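Local atomic coordinates of glycosyltransferase (Streptomyces halstedii, PDB entry 3WAD), a protein that belongs to the glycosyltransferases of the GT-B fold class, enzymes built of two Rossmann-like domains that face each other across a cleft. Residues 247-252 with 315-320; 309-314 with 330-335. All coordinates share one frame; numbering follows the deposited sequence.

Contact 1 (247-252 with 315-320); sequences RVCLTL and AAIVHH
Strands 247-251 and 316-319 run side by side in the same direction, their axes 11° apart, and the middle of the pair is its tight part. Cys249 is held at both its backbone N and its O: the N gives a hydrogen bond of 3.0 Å to Ala316 O, and the O takes one of 2.8 Å from Val318 N, nearly along the C=O axis. Thr251 N reaches Val318 O at 3.0 Å in an almost straight bond, 173° at the hydrogen. At the start of the pair Ala315 N bonds to Arg247 O, while the buried Ala316 N finds no partner.

On one face of the sheet Leu250 and Val318 lie alongside each other, Leu250 CD1 resting 3.6 Å from Val318 CB; Leu252 comes in across Val318 at about a right angle. Val248 and Ala316 share this face; Leu376 of helix 369-381 covers both, and Ile380 also touches Val248. Strands 247-251 and 314-319 are the first and fourth of a Rossmann-like parallel sheet of order 3-2-1-4-5-6, adjacent at its middle, with 279-283 flanking one and 336-338 the other. On the reverse face Cys249 SG, anti to its backbone N, meets Ile317 CD1 at 3.6 Å, and helix 323-332 packs over Ile317 and His319.

Towards the C-terminal end the pairing loosens. Thr251 OG1 sits in the crowded position between N and carbonyl carbon, and touches His319 CB at 3.3 Å. Past Thr251 direct bonding gives way to a water, which donates to Thr251 O at 2.6 Å and accepts from His320 N at 2.9 Å. The same water lies against His320 ND1, so both the backbone and the ring of this partly exposed histidine meet solvent here.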
loop_
_atom_site.group_PDB
_atom_site.type_symbol
_atom_site.label_atom_id
_atom_site.label_comp_id
_atom_site.label_asym_id
_atom_site.label_seq_id
_atom_site.Cartn_x
_atom_site.Cartn_y
_atom_site.Cartn_z
ATOM N N ARG B 247 2.885 18.008 24.010
ATOM C CA ARG B 247 2.058 18.374 22.852
ATOM C C ARG B 247 0.694 17.793 23.110
ATOM O O ARG B 247 0.586 16.759 23.772
ATOM C CB ARG B 247 2.590 17.709 21.613
ATOM C CG ARG B 247 2.777 18.579 20.470
ATOM C CD ARG B 247 3.835 17.945 19.578
ATOM N NE ARG B 247 4.863 18.925 19.215
ATOM C CZ ARG B 247 5.888 18.721 18.386
ATOM N NH1 ARG B 247 6.060 17.567 17.763
ATOM N NH2 ARG B 247 6.722 19.710 18.169
ATOM N N VAL B 248 -0.334 18.445 22.578
ATOM C CA VAL B 248 -1.680 17.907 22.628
ATOM C C VAL B 248 -2.249 18.067 21.234
ATOM O O VAL B 248 -1.969 19.053 20.559
ATOM C CB VAL B 248 -2.577 18.638 23.658
ATOM C CG1 VAL B 248 -4.057 18.298 23.467
ATOM C CG2 VAL B 248 -2.122 18.263 25.099
ATOM N N CYS B 249 -3.047 17.079 20.818
ATOM C CA CYS B 249 -3.550 17.030 19.515
ATOM C C CYS B 249 -5.028 17.258 19.675
ATOM O O CYS B 249 -5.697 16.567 20.418
ATOM C CB CYS B 249 -3.218 15.660 18.897
ATOM S SG CYS B 249 -4.137 15.486 17.372
ATOM N N LEU B 250 -5.527 18.270 18.991
ATOM C CA LEU B 250 -6.930 18.658 18.984
ATOM C C LEU B 250 -7.553 18.506 17.596
ATOM O O LEU B 250 -7.212 19.236 16.677
ATOM C CB LEU B 250 -7.047 20.125 19.440
ATOM C CG LEU B 250 -8.420 20.746 19.422
ATOM C CD1 LEU B 250 -9.349 20.042 20.476
ATOM C CD2 LEU B 250 -8.334 22.309 19.565
ATOM N N THR B 251 -8.477 17.556 17.463
ATOM C CA THR B 251 -9.196 17.246 16.229
ATOM C C THR B 251 -10.668 17.143 16.586
ATOM O O THR B 251 -11.219 16.051 16.584
ATOM C CB THR B 251 -8.762 15.855 15.576
ATOM O OG1 THR B 251 -8.795 14.833 16.557
ATOM C CG2 THR B 251 -7.402 15.869 15.066
ATOM N N LEU B 252 -11.255 18.281 16.971
ATOM C CA LEU B 252 -12.659 18.428 17.386
ATOM C C LEU B 252 -13.356 19.542 16.559
ATOM O O LEU B 252 -14.494 19.952 16.837
ATOM C CB LEU B 252 -12.753 18.739 18.895
ATOM C CG LEU B 252 -13.368 17.729 19.860
ATOM C CD1 LEU B 252 -13.974 18.538 20.956
ATOM C CD2 LEU B 252 -14.446 16.859 19.221
ATOM N N ALA B 315 0.953 14.254 24.723
ATOM C CA ALA B 315 0.459 13.788 26.034
ATOM C C ALA B 315 -1.046 13.522 25.982
ATOM O O ALA B 315 -1.579 12.870 26.865
ATOM C CB ALA B 315 0.786 14.832 27.182
ATOM N N ALA B 316 -1.755 14.048 24.980
ATOM C CA ALA B 316 -3.209 13.823 24.937
ATOM C C ALA B 316 -3.759 14.043 23.544
ATOM O O ALA B 316 -3.158 14.776 22.752
ATOM C CB ALA B 316 -3.920 14.714 25.962
ATOM N N ILE B 317 -4.897 13.431 23.240
ATOM C CA ILE B 317 -5.604 13.791 22.007
ATOM C C ILE B 317 -7.052 13.981 22.387
ATOM O O ILE B 317 -7.632 13.183 23.118
ATOM C CB ILE B 317 -5.479 12.682 20.891
ATOM C CG1 ILE B 317 -6.228 13.097 19.601
ATOM C CG2 ILE B 317 -5.889 11.341 21.456
ATOM C CD1 ILE B 317 -5.703 12.388 18.360
ATOM N N VAL B 318 -7.619 15.040 21.857
ATOM C CA VAL B 318 -9.018 15.432 22.093
ATOM C C VAL B 318 -9.726 15.183 20.809
ATOM O O VAL B 318 -9.351 15.808 19.799
ATOM C CB VAL B 318 -9.086 16.982 22.418
ATOM C CG1 VAL B 318 -10.504 17.411 22.771
ATOM C CG2 VAL B 318 -8.141 17.317 23.574
ATOM N N HIS B 319 -10.758 14.331 20.810
ATOM C CA HIS B 319 -11.366 13.993 19.526
ATOM C C HIS B 319 -12.806 13.449 19.695
ATOM O O HIS B 319 -13.313 13.339 20.833
ATOM C CB HIS B 319 -10.416 13.017 18.764
ATOM C CG HIS B 319 -10.404 11.631 19.320
ATOM N ND1 HIS B 319 -9.753 11.294 20.486
ATOM C CD2 HIS B 319 -11.042 10.516 18.910
ATOM C CE1 HIS B 319 -9.940 10.009 20.732
ATOM N NE2 HIS B 319 -10.720 9.514 19.793
ATOM N N HIS B 320 -13.486 13.136 18.590
ATOM C CA HIS B 320 -14.890 12.728 18.700
ATOM C C HIS B 320 -15.144 11.235 18.902
ATOM O O HIS B 320 -16.338 10.796 18.905
ATOM C CB HIS B 320 -15.687 13.235 17.540
ATOM C CG HIS B 320 -15.517 12.415 16.316
ATOM N ND1 HIS B 320 -14.419 12.540 15.484
ATOM C CD2 HIS B 320 -16.299 11.437 15.778
ATOM C CE1 HIS B 320 -14.548 11.690 14.473
ATOM N NE2 HIS B 320 -15.680 11.011 14.628
HETATM O O HOH W 1 -12.469 13.877 15.942
#

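Contact 2 (309-314 with 330-335); sequences ALLPSC and IRYGVP
Leu310 O is the best-held polar atom, gripped by two donors from one residue: Ser313 N at 3.1 Å and Ser313 OG at 3.0 Å. The hydroxyl comes in within the carbonyl plane, 152° at the oxygen, so the serine folds back on Leu310, where helix 307-310 passes into a 3-10 turn. Arg247 NH1 adds a weak bond to the same OG.

No hydrogen bond joins 309-314 to 330-335; they meet through carbon. Val334 is the deeper wedge. Its CG1, anti to the backbone N, points at Cys314 O, 3.7 Å away, while CG2 sits 3.6 Å from Leu311 O, so the two methyls lie against the carbonyl side of the turn. Leu311 CB meets Tyr332 CB at 4.0 Å.

The Tyr332 ring is clasped from opposite faces. Pro312 lies alongside it, with CD over one face and CG 3.9 Å from Tyr332 CD1. Against the other face Arg331 CG stands 4.0 Å above the plane, over the ring centre, and the Arg331 guanidinium follows the ring outwards until the tyrosine OH lies over one of its faces. Both polar ends turn to the second subunit: Tyr332 OH bonds to Glu30 OE1 of that chain, and Arg331 NH2 forms a salt bridge to the same oxygen. The carboxylate would thus offset the arginine charge and fix the rim of this partly exposed pair.

Gly333, with phi at 68°, closes helix 323-332 in a Schellman motif and turns the chain through Val334 into strand 336-338, completing the beta-alpha-beta unit of strand 314-319, helix 323-332 and strand 336-338.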
loop_
_atom_site.group_PDB
_atom_site.type_symbol
_atom_site.label_atom_id
_atom_site.label_comp_id
_atom_site.label_asym_id
_atom_site.label_seq_id
_atom_site.Cartn_x
_atom_site.Cartn_y
_atom_site.Cartn_z
ATOM N N ALA B 309 2.558 10.307 12.794
ATOM C CA ALA B 309 3.847 11.097 13.011
ATOM C C ALA B 309 3.776 11.991 14.228
ATOM O O ALA B 309 4.789 12.175 14.942
ATOM C CB ALA B 309 4.263 11.932 11.811
ATOM N N LEU B 310 2.561 12.492 14.475
ATOM C CA LEU B 310 2.275 13.402 15.598
ATOM C C LEU B 310 2.157 12.672 16.960
ATOM O O LEU B 310 2.812 13.052 17.927
ATOM C CB LEU B 310 0.984 14.237 15.311
ATOM C CG LEU B 310 0.577 15.279 16.382
ATOM C CD1 LEU B 310 1.648 16.353 16.653
ATOM C CD2 LEU B 310 -0.735 15.951 15.935
ATOM N N LEU B 311 1.302 11.662 17.051
ATOM C CA LEU B 311 0.959 11.129 18.368
ATOM C C LEU B 311 2.118 10.615 19.244
ATOM O O LEU B 311 1.996 10.669 20.439
ATOM C CB LEU B 311 -0.166 10.084 18.304
ATOM C CG LEU B 311 -1.547 10.624 17.964
ATOM C CD1 LEU B 311 -2.428 9.453 17.935
ATOM C CD2 LEU B 311 -2.030 11.663 19.036
ATOM N N PRO B 312 3.221 10.064 18.665
ATOM C CA PRO B 312 4.368 9.641 19.546
ATOM C C PRO B 312 4.914 10.742 20.483
ATOM O O PRO B 312 5.535 10.450 21.518
ATOM C CB PRO B 312 5.433 9.243 18.537
ATOM C CG PRO B 312 4.600 8.733 17.361
ATOM C CD PRO B 312 3.506 9.740 17.250
ATOM N N SER B 313 4.702 11.995 20.119
ATOM C CA SER B 313 5.121 13.082 20.962
ATOM C C SER B 313 3.969 13.758 21.752
ATOM O O SER B 313 4.185 14.814 22.306
ATOM C CB SER B 313 5.854 14.121 20.097
ATOM O OG SER B 313 4.966 14.777 19.204
ATOM N N CYS B 314 2.766 13.173 21.822
ATOM C CA CYS B 314 1.617 13.920 22.421
ATOM C C CYS B 314 1.266 13.384 23.773
ATOM O O CYS B 314 1.213 12.189 23.919
ATOM C CB CYS B 314 0.338 13.830 21.586
ATOM S SG CYS B 314 0.449 14.843 20.148
ATOM N N ILE B 330 -4.801 4.244 20.821
ATOM C CA ILE B 330 -4.482 2.893 21.366
ATOM C C ILE B 330 -3.051 2.504 21.018
ATOM O O ILE B 330 -2.259 2.131 21.915
ATOM C CB ILE B 330 -5.427 1.822 20.862
ATOM C CG1 ILE B 330 -6.810 2.042 21.451
ATOM C CG2 ILE B 330 -4.927 0.366 21.270
ATOM C CD1 ILE B 330 -7.683 0.942 21.154
ATOM N N ARG B 331 -2.706 2.594 19.729
ATOM C CA ARG B 331 -1.428 2.123 19.250
ATOM C C ARG B 331 -0.241 2.934 19.820
ATOM O O ARG B 331 0.824 2.383 20.109
ATOM C CB ARG B 331 -1.403 2.124 17.707
ATOM C CG ARG B 331 -0.066 1.871 17.089
ATOM C CD ARG B 331 -0.158 1.923 15.587
ATOM N NE ARG B 331 1.050 1.385 14.977
ATOM C CZ ARG B 331 1.332 1.443 13.671
ATOM N NH1 ARG B 331 0.493 2.066 12.812
ATOM N NH2 ARG B 331 2.485 0.921 13.229
ATOM N N TYR B 332 -0.423 4.249 19.968
ATOM C CA TYR B 332 0.623 5.106 20.499
ATOM C C TYR B 332 0.481 5.321 22.047
ATOM O O TYR B 332 1.290 6.022 22.637
ATOM C CB TYR B 332 0.764 6.430 19.678
ATOM C CG TYR B 332 1.124 6.080 18.243
ATOM C CD1 TYR B 332 2.410 5.537 17.930
ATOM C CD2 TYR B 332 0.156 6.127 17.235
ATOM C CE1 TYR B 332 2.715 5.101 16.619
ATOM C CE2 TYR B 332 0.459 5.735 15.928
ATOM C CZ TYR B 332 1.720 5.208 15.635
ATOM O OH TYR B 332 1.996 4.836 14.374
ATOM N N GLY B 333 -0.513 4.711 22.689
ATOM C CA GLY B 333 -0.594 4.755 24.195
ATOM C C GLY B 333 -0.910 6.169 24.719
ATOM O O GLY B 333 -0.277 6.679 25.671
ATOM N N VAL B 334 -1.867 6.849 24.080
ATOM C CA VAL B 334 -2.025 8.285 24.340
ATOM C C VAL B 334 -3.374 8.486 25.024
ATOM O O VAL B 334 -4.384 8.034 24.514
ATOM C CB VAL B 334 -1.901 9.160 23.009
ATOM C CG1 VAL B 334 -2.089 10.659 23.289
ATOM C CG2 VAL B 334 -0.510 8.956 22.319
ATOM N N PRO B 335 -3.395 9.174 26.176
ATOM C CA PRO B 335 -4.679 9.473 26.812
ATOM C C PRO B 335 -5.584 10.315 25.919
ATOM O O PRO B 335 -5.118 11.089 25.079
ATOM C CB PRO B 335 -4.288 10.285 28.034
ATOM C CG PRO B 335 -2.885 9.935 28.320
ATOM C CD PRO B 335 -2.265 9.731 26.943
#

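How the contacts relate
The centres of contact 1 and contact 2 lie about 10 Å apart, and their segments alternate along the chain: strand 247-251, then 309-314 running directly into 315-320, then 330-335. Ile317 N is probably hydrogen-bonded to Pro335 O at 3.0 Å, and the proline ring packs by CD 3.2 Å from Ala315 O. Arg247 also joins the two, its O packing 3.7 Å from Cys314 CB. Contact 1 thus builds the middle of the C-terminal domain's sheet, whereas contact 2 packs the chain where it enters two neighbouring inner strands, 314-319 and 336-338, at their N-terminal ends. Contact 2 reaches the second subunit; contact 1 touches no other chain.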